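Local coordinates for flavoredoxin (Methanosarcina acetivorans, PDB 3BNK), which binds flavin mononucleotide and probably serves in electron transport, as a member of the flavoredoxin family with a flavin reductase-like domain, at residues B[39-53]-B[126-138]. Residues are numbered along the deposited sequence; the frame is centred on the assembly and turned at random.
With FMN (flavin mononucleotide), chain D.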
ATOM      1  N   ARG B  39       0.517   2.793   5.312  1.00 15.11           N
ATOM      2  CA  ARG B  39       1.106   3.380   6.525  1.00 15.27           C
ATOM      3  C   ARG B  39       2.252   4.321   6.149  1.00 15.20           C
ATOM      4  O   ARG B  39       2.923   4.154   5.115  1.00 14.93           O
ATOM      5  CB  ARG B  39       1.541   2.315   7.538  1.00 14.91           C
ATOM      6  CG  ARG B  39       0.389   1.717   8.354  1.00 14.14           C
ATOM      7  CD  ARG B  39      -0.202   2.693   9.377  1.00 14.18           C
ATOM      8  NE  ARG B  39       0.757   3.087  10.410  1.00 18.23           N
ATOM      9  CZ  ARG B  39       0.906   2.451  11.576  1.00 18.96           C
ATOM     10  NH1 ARG B  39       0.154   1.397  11.865  1.00 18.35           N
ATOM     11  NH2 ARG B  39       1.809   2.862  12.451  1.00 17.84           N
ATOM     12  N   VAL B  40       2.416   5.353   6.965  1.00 15.52           N
ATOM     13  CA  VAL B  40       3.385   6.397   6.711  1.00 15.42           C
ATOM     14  C   VAL B  40       4.307   6.537   7.921  1.00 15.75           C
ATOM     15  O   VAL B  40       5.550   6.614   7.777  1.00 16.94           O
ATOM     16  CB  VAL B  40       2.652   7.733   6.388  1.00 15.44           C
ATOM     17  CG1 VAL B  40       3.609   8.904   6.414  1.00 15.18           C
ATOM     18  CG2 VAL B  40       1.946   7.641   5.023  1.00 14.07           C
ATOM     19  N   ASN B  41       3.703   6.562   9.109  1.00 15.63           N
ATOM     20  CA  ASN B  41       4.435   6.782  10.367  1.00 15.22           C
ATOM     21  C   ASN B  41       4.053   5.732  11.401  1.00 15.18           C
ATOM     22  O   ASN B  41       2.894   5.323  11.481  1.00 15.18           O
ATOM     23  CB  ASN B  41       4.150   8.197  10.910  1.00 15.17           C
ATOM     24  CG  ASN B  41       5.159   8.659  11.977  1.00 14.47           C
ATOM     25  OD1 ASN B  41       4.806   8.843  13.142  1.00 16.14           O
ATOM     26  ND2 ASN B  41       6.399   8.842  11.580  1.00 11.88           N
ATOM     27  N   ALA B  42       5.036   5.302  12.184  1.00 15.76           N
ATOM     28  CA  ALA B  42       4.831   4.305  13.236  1.00 16.44           C
ATOM     29  C   ALA B  42       4.165   4.887  14.485  1.00 17.34           C
ATOM     30  O   ALA B  42       3.177   4.344  14.969  1.00 17.03           O
ATOM     31  CB  ALA B  42       6.144   3.655  13.599  1.00 16.32           C
ATOM     32  N   ASN B  43       4.709   5.996  14.992  1.00 18.09           N
ATOM     33  CA  ASN B  43       4.256   6.572  16.256  1.00 19.21           C
ATOM     34  C   ASN B  43       4.347   8.100  16.260  1.00 19.00           C
ATOM     35  O   ASN B  43       5.433   8.659  16.106  1.00 19.07           O
ATOM     36  CB  ASN B  43       5.041   5.964  17.421  1.00 19.43           C
ATOM     37  CG  ASN B  43       4.450   6.317  18.784  1.00 21.32           C
ATOM     38  OD1 ASN B  43       3.261   6.641  18.917  1.00 24.08           O
ATOM     39  ND2 ASN B  43       5.285   6.260  19.803  1.00 22.23           N
ATOM     40  N   PRO B  44       3.194   8.787  16.357  1.00 19.26           N
ATOM     41  CA  PRO B  44       1.832   8.241  16.365  1.00 19.22           C
ATOM     42  C   PRO B  44       1.490   7.506  15.053  1.00 19.03           C
ATOM     43  O   PRO B  44       2.052   7.820  14.010  1.00 18.44           O
ATOM     44  CB  PRO B  44       0.950   9.483  16.543  1.00 19.16           C
ATOM     45  CG  PRO B  44       1.782  10.632  16.126  1.00 19.22           C
ATOM     46  CD  PRO B  44       3.199  10.264  16.438  1.00 19.54           C
ATOM     47  N   PRO B  45       0.601   6.501  15.121  1.00 19.48           N
ATOM     48  CA  PRO B  45       0.246   5.734  13.920  1.00 19.30           C
ATOM     49  C   PRO B  45      -0.415   6.620  12.845  1.00 18.74           C
ATOM     50  O   PRO B  45      -1.475   7.182  13.083  1.00 18.51           O
ATOM     51  CB  PRO B  45      -0.721   4.676  14.459  1.00 19.11           C
ATOM     52  CG  PRO B  45      -1.256   5.275  15.746  1.00 20.30           C
ATOM     53  CD  PRO B  45      -0.109   6.016  16.320  1.00 19.65           C
ATOM     54  N   MET B  46       0.249   6.766  11.697  1.00 18.76           N
ATOM     55  CA  MET B  46      -0.285   7.530  10.561  1.00 19.26           C
ATOM     56  C   MET B  46      -0.329   6.708   9.260  1.00 18.39           C
ATOM     57  O   MET B  46       0.573   5.916   8.986  1.00 17.63           O
ATOM     58  CB  MET B  46       0.552   8.796  10.303  1.00 19.68           C
ATOM     59  CG  MET B  46       0.756   9.726  11.512  1.00 20.74           C
ATOM     60  SD  MET B  46       1.888  11.105  11.159  1.00 21.70           S
ATOM     61  CE  MET B  46       1.053  11.911   9.819  1.00 24.37           C
ATOM     62  N   LEU B  47      -1.385   6.921   8.471  1.00 18.19           N
ATOM     63  CA  LEU B  47      -1.508   6.362   7.118  1.00 18.29           C
ATOM     64  C   LEU B  47      -1.555   7.524   6.128  1.00 17.36           C
ATOM     65  O   LEU B  47      -1.648   8.684   6.519  1.00 16.69           O
ATOM     66  CB  LEU B  47      -2.818   5.582   6.941  1.00 18.66           C
ATOM     67  CG  LEU B  47      -3.489   4.521   7.808  1.00 21.87           C
ATOM     68  CD1 LEU B  47      -4.976   4.502   7.553  1.00 18.49           C
ATOM     69  CD2 LEU B  47      -2.919   3.114   7.536  1.00 23.73           C
ATOM     70  N   GLY B  48      -1.529   7.199   4.844  1.00 16.83           N
ATOM     71  CA  GLY B  48      -1.708   8.189   3.799  1.00 16.42           C
ATOM     72  C   GLY B  48      -2.645   7.661   2.743  1.00 16.28           C
ATOM     73  O   GLY B  48      -2.727   6.449   2.510  1.00 16.56           O
ATOM     74  N   VAL B  49      -3.336   8.574   2.084  1.00 16.00           N
ATOM     75  CA  VAL B  49      -4.362   8.223   1.115  1.00 16.38           C
ATOM     76  C   VAL B  49      -4.203   9.091  -0.143  1.00 16.50           C
ATOM     77  O   VAL B  49      -4.158  10.327  -0.043  1.00 16.61           O
ATOM     78  CB  VAL B  49      -5.760   8.345   1.773  1.00 16.42           C
ATOM     79  CG1 VAL B  49      -6.841   8.563   0.757  1.00 19.38           C
ATOM     80  CG2 VAL B  49      -6.066   7.093   2.632  1.00 14.85           C
ATOM     81  N   GLY B  50      -4.073   8.431  -1.300  1.00 16.04           N
ATOM     82  CA  GLY B  50      -3.880   9.074  -2.599  1.00 16.48           C
ATOM     83  C   GLY B  50      -5.169   9.287  -3.379  1.00 16.75           C
ATOM     84  O   GLY B  50      -5.891   8.332  -3.704  1.00 16.22           O
ATOM     85  N   VAL B  51      -5.458  10.554  -3.673  1.00 16.75           N
ATOM     86  CA  VAL B  51      -6.764  10.935  -4.191  1.00 17.40           C
ATOM     87  C   VAL B  51      -6.631  11.931  -5.338  1.00 17.57           C
ATOM     88  O   VAL B  51      -6.131  13.034  -5.157  1.00 17.03           O
ATOM     89  CB  VAL B  51      -7.724  11.502  -3.084  1.00 17.18           C
ATOM     90  CG1 VAL B  51      -9.123  11.690  -3.654  1.00 17.82           C
ATOM     91  CG2 VAL B  51      -7.796  10.583  -1.843  1.00 17.39           C
ATOM     92  N   ASN B  52      -7.097  11.522  -6.514  1.00 18.14           N
ATOM     93  CA  ASN B  52      -7.071  12.393  -7.682  1.00 19.49           C
ATOM     94  C   ASN B  52      -7.781  13.723  -7.451  1.00 19.87           C
ATOM     95  O   ASN B  52      -8.861  13.780  -6.860  1.00 19.67           O
ATOM     96  CB  ASN B  52      -7.611  11.684  -8.927  1.00 19.00           C
ATOM     97  CG  ASN B  52      -7.114  12.323 -10.211  1.00 21.60           C
ATOM     98  OD1 ASN B  52      -7.620  13.356 -10.635  1.00 23.80           O
ATOM     99  ND2 ASN B  52      -6.101  11.721 -10.823  1.00 22.34           N
ATOM    100  N   LYS B  53      -7.135  14.797  -7.901  1.00 21.24           N
ATOM    101  CA  LYS B  53      -7.680  16.143  -7.786  1.00 22.08           C
ATOM    102  C   LYS B  53      -9.028  16.292  -8.502  1.00 22.68           C
ATOM    103  O   LYS B  53      -9.757  17.241  -8.235  1.00 23.58           O
ATOM    104  CB  LYS B  53      -6.669  17.168  -8.306  1.00 22.27           C
ATOM    105  CG  LYS B  53      -5.416  17.300  -7.454  1.00 22.23           C
ATOM    106  CD  LYS B  53      -4.437  18.295  -8.064  1.00 22.33           C
ATOM    107  CE  LYS B  53      -3.538  18.850  -6.997  1.00 21.21           C
ATOM    108  NZ  LYS B  53      -2.414  19.630  -7.561  1.00 22.46           N
ATOM    109  N   GLU B 126       0.442  17.892  -1.685  1.00 19.85           N
ATOM    110  CA  GLU B 126      -0.071  18.168  -3.020  1.00 19.74           C
ATOM    111  C   GLU B 126       0.950  17.798  -4.090  1.00 18.92           C
ATOM    112  O   GLU B 126       2.100  18.199  -4.022  1.00 18.82           O
ATOM    113  CB  GLU B 126      -0.504  19.632  -3.166  1.00 19.49           C
ATOM    114  CG  GLU B 126      -1.263  19.902  -4.455  1.00 19.85           C
ATOM    115  CD  GLU B 126      -1.689  21.367  -4.655  1.00 21.17           C
ATOM    116  OE1 GLU B 126      -2.107  21.693  -5.788  1.00 23.54           O
ATOM    117  OE2 GLU B 126      -1.629  22.173  -3.697  1.00 21.82           O
ATOM    118  N   PHE B 127       0.504  17.009  -5.062  1.00 18.23           N
ATOM    119  CA  PHE B 127       1.302  16.631  -6.213  1.00 18.12           C
ATOM    120  C   PHE B 127       0.498  17.025  -7.445  1.00 18.19           C
ATOM    121  O   PHE B 127      -0.656  17.442  -7.297  1.00 18.40           O
ATOM    122  CB  PHE B 127       1.673  15.131  -6.149  1.00 17.66           C
ATOM    123  CG  PHE B 127       2.375  14.754  -4.871  1.00 18.32           C
ATOM    124  CD1 PHE B 127       1.690  14.095  -3.850  1.00 16.53           C
ATOM    125  CD2 PHE B 127       3.704  15.121  -4.658  1.00 16.96           C
ATOM    126  CE1 PHE B 127       2.335  13.772  -2.654  1.00 16.40           C
ATOM    127  CE2 PHE B 127       4.351  14.806  -3.461  1.00 17.20           C
ATOM    128  CZ  PHE B 127       3.670  14.127  -2.462  1.00 16.41           C
ATOM    129  N   PRO B 128       1.104  16.948  -8.652  1.00 18.20           N
ATOM    130  CA  PRO B 128       0.446  17.503  -9.852  1.00 17.89           C
ATOM    131  C   PRO B 128      -1.020  17.113 -10.091  1.00 18.20           C
ATOM    132  O   PRO B 128      -1.836  17.992 -10.404  1.00 17.72           O
ATOM    133  CB  PRO B 128       1.324  16.998 -11.004  1.00 17.95           C
ATOM    134  CG  PRO B 128       2.689  16.836 -10.383  1.00 18.31           C
ATOM    135  CD  PRO B 128       2.440  16.391  -8.963  1.00 17.45           C
ATOM    136  N   THR B 129      -1.346  15.820  -9.951  1.00 18.06           N
ATOM    137  CA  THR B 129      -2.687  15.302 -10.270  1.00 17.77           C
ATOM    138  C   THR B 129      -3.484  14.758  -9.060  1.00 17.81           C
ATOM    139  O   THR B 129      -4.672  14.440  -9.189  1.00 17.79           O
ATOM    140  CB  THR B 129      -2.631  14.224 -11.402  1.00 18.31           C
ATOM    141  OG1 THR B 129      -1.876  13.092 -10.975  1.00 18.23           O
ATOM    142  CG2 THR B 129      -2.010  14.786 -12.703  1.00 18.35           C
ATOM    143  N   ASN B 130      -2.838  14.683  -7.893  1.00 16.78           N
ATOM    144  CA  ASN B 130      -3.405  14.034  -6.707  1.00 17.23           C
ATOM    145  C   ASN B 130      -3.062  14.770  -5.419  1.00 17.58           C
ATOM    146  O   ASN B 130      -2.023  15.423  -5.320  1.00 16.91           O
ATOM    147  CB  ASN B 130      -2.862  12.594  -6.561  1.00 16.79           C
ATOM    148  CG  ASN B 130      -3.154  11.722  -7.763  1.00 17.33           C
ATOM    149  OD1 ASN B 130      -2.569  11.902  -8.830  1.00 19.71           O
ATOM    150  ND2 ASN B 130      -4.058  10.758  -7.595  1.00 18.46           N
ATOM    151  N   TYR B 131      -3.933  14.649  -4.426  1.00 18.00           N
ATOM    152  CA  TYR B 131      -3.517  14.881  -3.054  1.00 18.62           C
ATOM    153  C   TYR B 131      -3.132  13.558  -2.399  1.00 18.47           C
ATOM    154  O   TYR B 131      -3.645  12.493  -2.771  1.00 18.95           O
ATOM    155  CB  TYR B 131      -4.606  15.570  -2.226  1.00 18.80           C
ATOM    156  CG  TYR B 131      -4.998  16.909  -2.773  1.00 20.01           C
ATOM    157  CD1 TYR B 131      -6.121  17.040  -3.583  1.00 20.31           C
ATOM    158  CD2 TYR B 131      -4.223  18.045  -2.512  1.00 20.22           C
ATOM    159  CE1 TYR B 131      -6.482  18.276  -4.110  1.00 21.75           C
ATOM    160  CE2 TYR B 131      -4.576  19.285  -3.043  1.00 22.34           C
ATOM    161  CZ  TYR B 131      -5.709  19.386  -3.843  1.00 21.08           C
ATOM    162  OH  TYR B 131      -6.074  20.601  -4.375  1.00 22.00           O
ATOM    163  N   PHE B 132      -2.211  13.647  -1.440  1.00 17.73           N
ATOM    164  CA  PHE B 132      -1.942  12.568  -0.506  1.00 17.31           C
ATOM    165  C   PHE B 132      -2.177  13.137   0.898  1.00 17.20           C
ATOM    166  O   PHE B 132      -1.379  13.937   1.417  1.00 16.36           O
ATOM    167  CB  PHE B 132      -0.534  12.004  -0.703  1.00 16.89           C
ATOM    168  CG  PHE B 132      -0.340  10.603  -0.150  1.00 18.03           C
ATOM    169  CD1 PHE B 132      -0.876   9.489  -0.809  1.00 16.35           C
ATOM    170  CD2 PHE B 132       0.431  10.391   1.000  1.00 18.94           C
ATOM    171  CE1 PHE B 132      -0.674   8.187  -0.315  1.00 17.32           C
ATOM    172  CE2 PHE B 132       0.643   9.078   1.504  1.00 18.07           C
ATOM    173  CZ  PHE B 132       0.090   7.987   0.840  1.00 17.25           C
ATOM    174  N   PHE B 133      -3.319  12.754   1.466  1.00 17.04           N
ATOM    175  CA  PHE B 133      -3.744  13.167   2.807  1.00 18.11           C
ATOM    176  C   PHE B 133      -3.132  12.240   3.856  1.00 18.13           C
ATOM    177  O   PHE B 133      -3.495  11.056   3.925  1.00 18.69           O
ATOM    178  CB  PHE B 133      -5.275  13.101   2.932  1.00 17.86           C
ATOM    179  CG  PHE B 133      -6.026  14.083   2.071  1.00 18.66           C
ATOM    180  CD1 PHE B 133      -6.748  13.643   0.963  1.00 19.30           C
ATOM    181  CD2 PHE B 133      -6.046  15.445   2.385  1.00 19.10           C
ATOM    182  CE1 PHE B 133      -7.464  14.542   0.165  1.00 19.39           C
ATOM    183  CE2 PHE B 133      -6.760  16.352   1.603  1.00 19.76           C
ATOM    184  CZ  PHE B 133      -7.474  15.904   0.489  1.00 19.06           C
ATOM    185  N   VAL B 134      -2.204  12.760   4.662  1.00 17.95           N
ATOM    186  CA  VAL B 134      -1.605  11.990   5.769  1.00 17.27           C
ATOM    187  C   VAL B 134      -2.453  12.173   7.045  1.00 17.85           C
ATOM    188  O   VAL B 134      -2.691  13.301   7.510  1.00 17.53           O
ATOM    189  CB  VAL B 134      -0.088  12.322   6.004  1.00 17.36           C
ATOM    190  CG1 VAL B 134       0.498  11.449   7.094  1.00 16.85           C
ATOM    191  CG2 VAL B 134       0.722  12.115   4.729  1.00 16.73           C
ATOM    192  N   GLY B 135      -2.948  11.055   7.570  1.00 17.00           N
ATOM    193  CA  GLY B 135      -3.842  11.085   8.702  1.00 17.59           C
ATOM    194  C   GLY B 135      -3.368  10.211   9.841  1.00 18.00           C
ATOM    195  O   GLY B 135      -2.847   9.121   9.619  1.00 18.01           O
ATOM    196  N   GLU B 136      -3.544  10.699  11.063  1.00 18.46           N
ATOM    197  CA  GLU B 136      -3.308   9.890  12.248  1.00 18.96           C
ATOM    198  C   GLU B 136      -4.516   9.000  12.474  1.00 18.94           C
ATOM    199  O   GLU B 136      -5.657   9.458  12.394  1.00 19.22           O
ATOM    200  CB  GLU B 136      -3.062  10.771  13.488  1.00 18.97           C
ATOM    201  CG  GLU B 136      -2.598   9.979  14.726  1.00 19.23           C
ATOM    202  CD  GLU B 136      -2.451  10.835  15.991  1.00 20.41           C
ATOM    203  OE1 GLU B 136      -2.203  12.051  15.876  1.00 18.96           O
ATOM    204  OE2 GLU B 136      -2.576  10.272  17.101  1.00 22.33           O
ATOM    205  N   ILE B 137      -4.273   7.724  12.735  1.00 18.86           N
ATOM    206  CA  ILE B 137      -5.359   6.820  13.088  1.00 18.80           C
ATOM    207  C   ILE B 137      -5.711   7.064  14.556  1.00 19.32           C
ATOM    208  O   ILE B 137      -4.966   6.688  15.477  1.00 18.60           O
ATOM    209  CB  ILE B 137      -4.999   5.330  12.840  1.00 18.87           C
ATOM    210  CG1 ILE B 137      -4.513   5.127  11.398  1.00 18.48           C
ATOM    211  CG2 ILE B 137      -6.206   4.417  13.140  1.00 18.78           C
ATOM    212  CD1 ILE B 137      -3.737   3.810  11.213  1.00 18.76           C
ATOM    213  N   ILE B 138      -6.838   7.727  14.771  1.00 20.00           N
ATOM    214  CA  ILE B 138      -7.193   8.118  16.123  1.00 21.08           C
ATOM    215  C   ILE B 138      -8.066   7.060  16.780  1.00 20.97           C
ATOM    216  O   ILE B 138      -7.984   6.855  17.990  1.00 21.06           O
ATOM    217  CB  ILE B 138      -7.820   9.534  16.191  1.00 21.59           C
ATOM    218  CG1 ILE B 138      -9.195   9.557  15.537  1.00 23.35           C
ATOM    219  CG2 ILE B 138      -6.854  10.594  15.611  1.00 21.65           C
ATOM    220  CD1 ILE B 138     -10.368   9.393  16.538  1.00 25.57           C
TER
HETATM  221  N1  FMN D1001      -9.138   7.091  -7.191  1.00 15.94           N
HETATM  222  C2  FMN D1001      -8.130   7.745  -6.509  1.00 15.86           C
HETATM  223  O2  FMN D1001      -8.019   8.959  -6.637  1.00 16.25           O
HETATM  224  N3  FMN D1001      -7.267   7.040  -5.687  1.00 16.53           N
HETATM  225  C4  FMN D1001      -7.424   5.670  -5.560  1.00 16.08           C
HETATM  226  O4  FMN D1001      -6.650   5.049  -4.841  1.00 15.19           O
HETATM  227  C4A FMN D1001      -8.444   5.006  -6.255  1.00 16.54           C
HETATM  228  N5  FMN D1001      -8.603   3.631  -6.143  1.00 16.54           N
HETATM  229  C5A FMN D1001      -9.621   2.978  -6.813  1.00 16.44           C
HETATM  230  C6  FMN D1001      -9.763   1.595  -6.648  1.00 16.58           C
HETATM  231  C7  FMN D1001     -10.784   0.912  -7.327  1.00 16.34           C
HETATM  232  C7M FMN D1001     -10.974  -0.548  -7.048  1.00 16.28           C
HETATM  233  C8  FMN D1001     -11.662   1.621  -8.161  1.00 16.81           C
HETATM  234  C8M FMN D1001     -12.913   0.967  -8.709  1.00 16.52           C
HETATM  235  C9  FMN D1001     -11.519   3.008  -8.302  1.00 15.77           C
HETATM  236  C9A FMN D1001     -10.509   3.697  -7.629  1.00 16.35           C
HETATM  237  N10 FMN D1001     -10.356   5.083  -7.757  1.00 16.15           N
HETATM  238  C10 FMN D1001      -9.318   5.728  -7.077  1.00 16.46           C
HETATM  239  C1' FMN D1001     -11.351   5.897  -8.541  1.00 17.40           C
HETATM  240  C2' FMN D1001     -12.354   6.628  -7.659  1.00 17.90           C
HETATM  241  O2' FMN D1001     -12.806   5.780  -6.621  1.00 17.27           O
HETATM  242  C3' FMN D1001     -13.582   7.055  -8.465  1.00 18.89           C
HETATM  243  O3' FMN D1001     -13.266   7.961  -9.506  1.00 19.33           O
HETATM  244  C4' FMN D1001     -14.683   7.602  -7.557  1.00 17.91           C
HETATM  245  O4' FMN D1001     -15.866   7.711  -8.301  1.00 16.24           O
HETATM  246  C5' FMN D1001     -14.376   8.949  -6.915  1.00 17.15           C
HETATM  247  O5' FMN D1001     -15.501   9.210  -6.096  1.00 19.08           O
HETATM  248  P   FMN D1001     -15.924  10.701  -5.642  1.00 19.49           P
HETATM  249  O1P FMN D1001     -15.954  11.589  -6.851  1.00 19.66           O
HETATM  250  O2P FMN D1001     -14.872  11.202  -4.697  1.00 17.70           O
HETATM  251  O3P FMN D1001     -17.251  10.713  -4.933  1.00 18.73           O
HETATM  252  O   HOH W   1      -5.471   8.699  -9.556  1.00  7.38           O
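Lys53 lies across Tyr131 at the flavin end of an antiparallel strand pair, 46-52 with 130-138, in the antiparallel sheet of the flavin reductase-like fold. With CG anti to its carbonyl carbon (chi1 -68°) and the rest of the chain extended, Lys53 carries CE over one face of the phenol ring, a CH-pi contact with CE 4.2 Å from the centroid of Tyr131. Its NZ then meets the turn before strand 130-138, donating to Phe127 O at 2.8 Å, weakly to Pro128 O, and to the anti lone pair of Glu126 OE1 at 2.7 Å in a salt bridge. A methionine in its place would probably leave the Glu126 carboxylate without its positive mate and Phe127 O without this donor. The backbone of Lys53 also closes the pairing, its N bonding almost straight to Thr129 O.

On the sheet face of Val134, the Phe132 ring leans back over the partner strand, its CG anti to the backbone N (chi1 -159°). One ring face lies against the backbone of Gly48 and Val49, with CZ 3.3 Å from Gly48 C; Gly48, having no side chain, lets the ring lie directly on its backbone. Val40 CG2 meets the ring at its edge. On the face of Leu47, Ile137 CD1 presses on Leu47 CG at a tight 3.5 Å. Farther along that face, Val51 CG2 touches the edge of the Phe133 ring, and helix 57-64 packs on both residues. At the second subunit, Asn130 OD1 accepts from Ala42 N of that chain. Backbone atoms of strand 46-52 that turn away from strand 130-138 meet the flavin pyrimidine edge: FMN N3 donates to Gly50 O, and Asn52 N points nearly straight (175°) at FMN O2, 2.7 Å away.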